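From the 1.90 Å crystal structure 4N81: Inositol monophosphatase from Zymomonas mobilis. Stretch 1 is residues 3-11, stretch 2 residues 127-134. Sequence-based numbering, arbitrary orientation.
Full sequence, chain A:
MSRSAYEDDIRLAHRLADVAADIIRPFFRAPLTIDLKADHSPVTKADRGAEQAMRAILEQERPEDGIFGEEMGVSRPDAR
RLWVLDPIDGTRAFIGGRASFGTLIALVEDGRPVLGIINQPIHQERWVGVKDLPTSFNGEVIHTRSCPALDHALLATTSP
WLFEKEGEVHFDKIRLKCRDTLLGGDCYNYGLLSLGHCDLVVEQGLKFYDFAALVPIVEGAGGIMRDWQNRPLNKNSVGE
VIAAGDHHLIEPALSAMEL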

# COMPACT_ATOMS: atom_id res chain seq x y z
N ARG A 3 -8.64 29.59 17.55
CA ARG A 3 -9.02 29.54 16.14
C ARG A 3 -7.90 30.05 15.23
O ARG A 3 -7.14 30.95 15.60
N SER A 4 -7.81 29.47 14.04
CA SER A 4 -6.80 29.83 13.03
C SER A 4 -7.04 31.17 12.36
O SER A 4 -8.17 31.59 12.19
N ALA A 5 -5.97 31.81 11.91
CA ALA A 5 -6.13 32.96 11.03
C ALA A 5 -6.71 32.50 9.69
O ALA A 5 -7.21 33.33 8.91
N TYR A 6 -6.59 31.20 9.40
CA TYR A 6 -7.12 30.59 8.17
C TYR A 6 -8.46 29.84 8.33
O TYR A 6 -8.81 28.99 7.49
N GLU A 7 -9.20 30.12 9.39
CA GLU A 7 -10.37 29.28 9.70
C GLU A 7 -11.34 29.15 8.50
O GLU A 7 -11.82 28.04 8.19
N ASP A 8 -11.59 30.26 7.81
CA ASP A 8 -12.55 30.23 6.69
C ASP A 8 -12.04 29.38 5.53
O ASP A 8 -12.80 28.60 4.91
N ASP A 9 -10.74 29.53 5.26
CA ASP A 9 -10.09 28.74 4.22
C ASP A 9 -10.04 27.27 4.58
O ASP A 9 -10.12 26.39 3.68
N ILE A 10 -9.91 26.96 5.86
CA ILE A 10 -9.91 25.54 6.27
C ILE A 10 -11.29 24.95 6.02
O ILE A 10 -11.44 23.81 5.53
N ARG A 11 -12.32 25.75 6.31
CA ARG A 11 -13.67 25.24 6.08
C ARG A 11 -13.94 24.99 4.57
O ARG A 11 -14.49 23.96 4.16
N TRP A 127 -6.18 14.08 6.82
CA TRP A 127 -5.15 14.84 7.53
C TRP A 127 -5.34 16.33 7.20
O TRP A 127 -5.51 16.65 6.03
N VAL A 128 -5.29 17.22 8.21
CA VAL A 128 -5.40 18.66 7.96
C VAL A 128 -4.24 19.35 8.66
O VAL A 128 -4.08 19.21 9.88
N GLY A 129 -3.46 20.13 7.89
CA GLY A 129 -2.37 20.91 8.47
C GLY A 129 -2.51 22.38 8.14
O GLY A 129 -3.04 22.74 7.06
N VAL A 130 -2.07 23.26 9.04
CA VAL A 130 -2.23 24.70 8.82
C VAL A 130 -1.09 25.37 9.58
O VAL A 130 -0.66 24.88 10.65
N LYS A 131 -0.67 26.52 9.08
CA LYS A 131 0.54 27.17 9.53
C LYS A 131 0.47 27.46 11.04
O LYS A 131 1.47 27.42 11.73
N ASP A 132 -0.73 27.73 11.55
CA ASP A 132 -0.81 28.20 12.94
C ASP A 132 -1.52 27.23 13.92
O ASP A 132 -1.96 27.63 14.99
N LEU A 133 -1.69 25.98 13.52
CA LEU A 133 -2.33 25.00 14.39
C LEU A 133 -1.60 23.66 14.30
O LEU A 133 -0.93 23.38 13.31
N PRO A 134 -1.75 22.82 15.35
CA PRO A 134 -1.31 21.41 15.27
C PRO A 134 -2.10 20.66 14.20
O PRO A 134 -3.30 20.89 13.98

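The most unusual feature of this contact is that a single carboxylate, on Asp-132, grips two consecutive residues of the facing turn with its two oxygens. Asp-132 OD1 accepts a hydrogen bond from Ser-4 OG at 2.7 Å, while Asp-132 OD2 accepts one from the backbone Ala-5 N at 2.9 Å, with a nearly straight N-H...acceptor angle of 170°. The chi1 of Asp-132 is p (56°) and its chi2 is close to zero, and with CA-to-CB pointing toward the first stretch this places both oxygens at the start of the Ser-4 to Glu-7 turn.

Ser-4 completes the motif. Its CA-to-CB bond runs sideways, and the t rotamer leaves OG able to serve two partners: it donates to Asp-132 and accepts from its own turn, where Tyr-6 N lies 2.7 Å from Ser-4 OG. The hydroxyl thus links the carboxylate to the backbone of the residue at the N-cap position of the helix. The rule is economical: one acidic side chain from one type I turn organises another type I turn, using one side-chain donor and one backbone donor. The Asp-bearing turn, Val-130 to Leu-133, is itself closed by a backbone hydrogen bond from Leu-133 N to Val-130 O at 3.2 Å.

Below this polar clasp the contact becomes apolar. Val-130, buried and with chi1 t, points toward the first stretch and packs against two apolar neighbours: Val-130 CG1 sits 3.9 Å from Tyr-6 CD1, and both methyls reach Ile-10, Val-130 CG2 closest at 3.6 Å from Ile-10 CD1 and Val-130 CG1 at 4.2 Å from the same atom. Ile-10, one helical turn after Tyr-6, also points toward the strand. Its m, t rotamer extends CD1 to Val-130, while Ile-10 CG2 makes a looser 4.5 Å approach to Val-128 CG1. The strand alternation explains the pattern: Val-128 and Val-130 face the helix, and Gly-129 between them has nothing of the first stretch within reach.

Tyr-6 points toward the second stretch with chi1 m and chi2 near 90°. Asp-132 OD1 lies at the edge of its ring, near the ring plane, 4.2 Å from Tyr-6 CD1. Further out, the extended all-t side chain of Lys-131 brings its CD to 4.1 Å from Tyr-6 OH, so the lysine contributes aliphatic length here, and the tyrosine hydroxyl finds its hydrogen bond elsewhere in the structure.

Leu-133 packs from the far end of the turn. Its CD2 comes within 3.2 Å of Ser-4 CB, a tight carbon-carbon approach, and its chi2 of -31° lies between wells, so this is a strained-looking fit rather than a model one.

The remaining charges stay out of the contact. Arg-11 NH1 forms a salt bridge with Asp-8 OD1 at 2.9 Å, and Arg-11 NH2 forms another with Glu-7 OE2 at 3.3 Å, all on the helix itself. With 332 Å² buried in total, the design is small: polar bonds at the turns, aliphatic packing along helix and strand.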

# COMPACT_ATOMS: atom_id res chain seq x y z
CB ARG A 3 -10.32 30.32 15.88
CG ARG A 3 -11.45 30.07 16.88
CD ARG A 3 -11.41 31.11 18.00
NE ARG A 3 -12.38 30.85 19.07
CZ ARG A 3 -12.30 31.39 20.29
NH1 ARG A 3 -11.29 32.20 20.59
NH2 ARG A 3 -13.22 31.11 21.21
CB SER A 4 -6.81 28.77 11.93
OG SER A 4 -5.83 29.07 10.96
CB ALA A 5 -4.81 33.67 10.83
CB TYR A 6 -6.08 29.61 7.57
CG TYR A 6 -4.84 30.33 7.16
CD1 TYR A 6 -3.77 30.45 8.04
CD2 TYR A 6 -4.74 30.92 5.92
CE1 TYR A 6 -2.62 31.14 7.69
CE2 TYR A 6 -3.61 31.60 5.55
CZ TYR A 6 -2.54 31.71 6.44
OH TYR A 6 -1.40 32.42 6.08
CB GLU A 7 -11.13 29.93 10.88
CG GLU A 7 -12.41 29.25 11.30
CD GLU A 7 -13.18 30.07 12.36
OE1 GLU A 7 -12.51 30.82 13.13
OE2 GLU A 7 -14.43 29.98 12.43
CB ASP A 8 -12.81 31.65 6.17
CG ASP A 8 -13.79 32.42 7.04
OD1 ASP A 8 -14.58 31.77 7.76
OD2 ASP A 8 -13.76 33.67 6.99
CB ASP A 9 -8.67 29.26 3.93
CG ASP A 9 -8.67 30.67 3.31
OD1 ASP A 9 -7.74 31.46 3.59
OD2 ASP A 9 -9.59 30.96 2.50
CB ILE A 10 -9.59 25.43 7.77
CG1 ILE A 10 -8.11 25.74 8.03
CG2 ILE A 10 -9.86 24.02 8.30
CD1 ILE A 10 -7.89 26.11 9.52
CB ARG A 11 -14.69 26.23 6.68
CG ARG A 11 -16.14 25.77 6.51
CD ARG A 11 -17.12 26.82 7.17
NE ARG A 11 -16.50 27.48 8.32
CZ ARG A 11 -16.20 28.78 8.37
NH1 ARG A 11 -16.47 29.57 7.33
NH2 ARG A 11 -15.63 29.30 9.46
CB TRP A 127 -3.78 14.46 6.94
CG TRP A 127 -3.25 13.09 7.31
CD1 TRP A 127 -2.34 12.80 8.32
CD2 TRP A 127 -3.58 11.84 6.68
NE1 TRP A 127 -2.12 11.43 8.36
CE2 TRP A 127 -2.83 10.83 7.35
CE3 TRP A 127 -4.45 11.47 5.64
CZ2 TRP A 127 -2.88 9.47 6.95
CZ3 TRP A 127 -4.51 10.12 5.26
CH2 TRP A 127 -3.72 9.14 5.90
CB VAL A 128 -6.70 19.23 8.56
CG1 VAL A 128 -6.83 20.73 8.20
CG2 VAL A 128 -7.90 18.42 8.05
CB VAL A 130 -3.55 25.26 9.46
CG1 VAL A 130 -3.77 26.71 9.06
CG2 VAL A 130 -4.76 24.43 9.10
CB LYS A 131 0.65 28.50 8.75
CG LYS A 131 1.62 29.52 9.27
CD LYS A 131 1.57 30.78 8.38
CE LYS A 131 2.59 31.83 8.80
NZ LYS A 131 2.77 32.85 7.71
CB ASP A 132 -1.36 29.65 13.05
CG ASP A 132 -2.73 29.83 12.38
OD1 ASP A 132 -3.33 28.84 11.89
OD2 ASP A 132 -3.23 30.97 12.36
CB LEU A 133 -3.78 24.75 13.97
CG LEU A 133 -4.87 25.64 14.56
CD1 LEU A 133 -4.57 26.13 15.99
CD2 LEU A 133 -4.97 26.76 13.66
CB PRO A 134 -1.64 20.83 16.67
CG PRO A 134 -2.32 21.92 17.41
CD PRO A 134 -2.14 23.23 16.71